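Local coordinates for protein (polyandrocarpa lectin) (Polyandrocarpa misakiensis, PDB 1BYF), which binds galactose in a calcium-dependent manner as a homodimeric C-type lectin with a role in the tunicate's defence against microorganisms, at residues 20-24 and 25-29. Numbering follows the deposited sequence.
Sequences YCQSR and GMALV
Met26 and Gly25 turn back on the last turn of the helix and close it with a Schellman motif, a worked example of how a helix is ended by a residue of positive phi. Met26 N donates to Cys21 O at 2.9 Å, and Gly25 N reaches Gln22 O at 3.0 Å with an angle of 161° at the hydrogen. Gly25, the C-prime residue, has a phi of 77°, which reverses the chain. Cys21 O is gripped twice, since Arg24 N approaches it from the opposite face of its carbonyl plane.

Beyond the turn the chain runs back past Cys21, whose CB lies 3.6 Å from Ala27 C. Its SG sits beside its own backbone N (chi1 -64°), a setting that brings the sulfur alongside Leu28, 3.9 Å from CD1. On the outer side Gln22 bends at chi2 and brings NE2 to 2.7 Å from Met26 O, with the methyl of Ala27 close by. Met26 CG passes 3.5 Å from Arg24 O before its thioether turns inward.

A second shell fixes Arg24. Its NE points almost straight at Tyr20 O, which lies in the guanidinium plane, while Ser23 OG reaches the same oxygen from the opposite face of the Tyr20 carbonyl plane. One face of the guanidinium rests against the Tyr20 ring, with Tyr20 CZ 3.2 Å above the centre of the guanidinium plane of Arg24. Glu4 of the second subunit salt-bridges Arg24 NH1 and also accepts from Tyr20 OH, so this helix end takes part in the dimer interface.

Within the C-type lectin fold, the turn joins helix 14-22 to strand 27-28, which pairs antiparallel with strand 115-122. The Cys21-Cys119 disulfide ties the helix to that strand, Met26 packs on strand 3-8, and Leu28 leans back against Tyr14 and Ala17 of the helix.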
loop_
_atom_site.group_PDB
_atom_site.type_symbol
_atom_site.label_atom_id
_atom_site.label_comp_id
_atom_site.label_asym_id
_atom_site.label_seq_id
_atom_site.Cartn_x
_atom_site.Cartn_y
_atom_site.Cartn_z
ATOM N N TYR A 20 11.719 -11.122 3.961
ATOM C CA TYR A 20 11.104 -10.643 2.727
ATOM C C TYR A 20 11.249 -9.126 2.636
ATOM O O TYR A 20 11.666 -8.585 1.613
ATOM C CB TYR A 20 9.627 -11.053 2.714
ATOM C CG TYR A 20 8.820 -10.542 1.543
ATOM C CD1 TYR A 20 8.300 -9.254 1.553
ATOM C CD2 TYR A 20 8.575 -11.337 0.431
ATOM C CE1 TYR A 20 7.565 -8.770 0.491
ATOM C CE2 TYR A 20 7.830 -10.869 -0.636
ATOM C CZ TYR A 20 7.333 -9.585 -0.597
ATOM O OH TYR A 20 6.608 -9.064 -1.645
ATOM N N CYS A 21 10.887 -8.437 3.718
ATOM C CA CYS A 21 10.970 -6.981 3.745
ATOM C C CYS A 21 12.424 -6.514 3.716
ATOM O O CYS A 21 12.795 -5.589 2.994
ATOM C CB CYS A 21 10.248 -6.390 4.953
ATOM S SG CYS A 21 8.458 -6.652 5.019
ATOM N N GLN A 22 13.261 -7.165 4.518
ATOM C CA GLN A 22 14.673 -6.814 4.614
ATOM C C GLN A 22 15.386 -6.902 3.271
ATOM O O GLN A 22 16.210 -6.042 2.952
ATOM C CB GLN A 22 15.385 -7.707 5.635
ATOM C CG GLN A 22 15.010 -7.440 7.080
ATOM C CD GLN A 22 15.472 -6.090 7.589
ATOM O OE1 GLN A 22 16.634 -5.905 7.962
ATOM N NE2 GLN A 22 14.551 -5.132 7.617
ATOM N N SER A 23 15.084 -7.935 2.495
ATOM C CA SER A 23 15.710 -8.132 1.197
ATOM C C SER A 23 15.347 -7.010 0.228
ATOM O O SER A 23 15.993 -6.832 -0.802
ATOM C CB SER A 23 15.265 -9.470 0.600
ATOM O OG SER A 23 13.866 -9.433 0.342
ATOM N N ARG A 24 14.292 -6.272 0.552
ATOM C CA ARG A 24 13.828 -5.174 -0.279
ATOM C C ARG A 24 14.284 -3.817 0.247
ATOM O O ARG A 24 13.837 -2.793 -0.270
ATOM C CB ARG A 24 12.302 -5.189 -0.332
ATOM C CG ARG A 24 11.682 -5.619 -1.643
ATOM C CD ARG A 24 10.280 -6.178 -1.369
ATOM N NE ARG A 24 10.422 -7.612 -1.178
ATOM C CZ ARG A 24 10.154 -8.543 -2.079
ATOM N NH1 ARG A 24 9.657 -8.249 -3.268
ATOM N NH2 ARG A 24 10.377 -9.813 -1.758
ATOM N N GLY A 25 15.125 -3.805 1.268
ATOM C CA GLY A 25 15.587 -2.555 1.858
ATOM C C GLY A 25 14.519 -1.937 2.752
ATOM O O GLY A 25 14.574 -0.749 3.069
ATOM N N MET A 26 13.560 -2.752 3.192
ATOM C CA MET A 26 12.479 -2.264 4.040
ATOM C C MET A 26 12.398 -3.091 5.319
ATOM O O MET A 26 13.252 -3.948 5.541
ATOM C CB MET A 26 11.155 -2.350 3.278
ATOM C CG MET A 26 11.220 -1.867 1.834
ATOM S SD MET A 26 9.604 -1.951 1.026
ATOM C CE MET A 26 8.772 -0.601 1.842
ATOM N N ALA A 27 11.381 -2.858 6.133
ATOM C CA ALA A 27 11.183 -3.596 7.370
ATOM C C ALA A 27 9.708 -3.944 7.551
ATOM O O ALA A 27 8.840 -3.208 7.071
ATOM C CB ALA A 27 11.647 -2.782 8.574
ATOM N N LEU A 28 9.438 -5.044 8.250
ATOM C CA LEU A 28 8.040 -5.415 8.509
ATOM C C LEU A 28 7.388 -4.207 9.172
ATOM O O LEU A 28 7.996 -3.625 10.078
ATOM C CB LEU A 28 7.994 -6.672 9.360
ATOM C CG LEU A 28 6.725 -7.514 9.395
ATOM C CD1 LEU A 28 6.242 -7.864 7.996
ATOM C CD2 LEU A 28 7.003 -8.795 10.194
ATOM N N VAL A 29 6.227 -3.778 8.701
ATOM C CA VAL A 29 5.601 -2.561 9.208
ATOM C C VAL A 29 5.626 -2.476 10.726
ATOM O O VAL A 29 5.291 -3.423 11.441
ATOM C CB VAL A 29 4.181 -2.391 8.651
ATOM C CG1 VAL A 29 3.216 -3.378 9.290
ATOM C CG2 VAL A 29 3.693 -0.955 8.821
#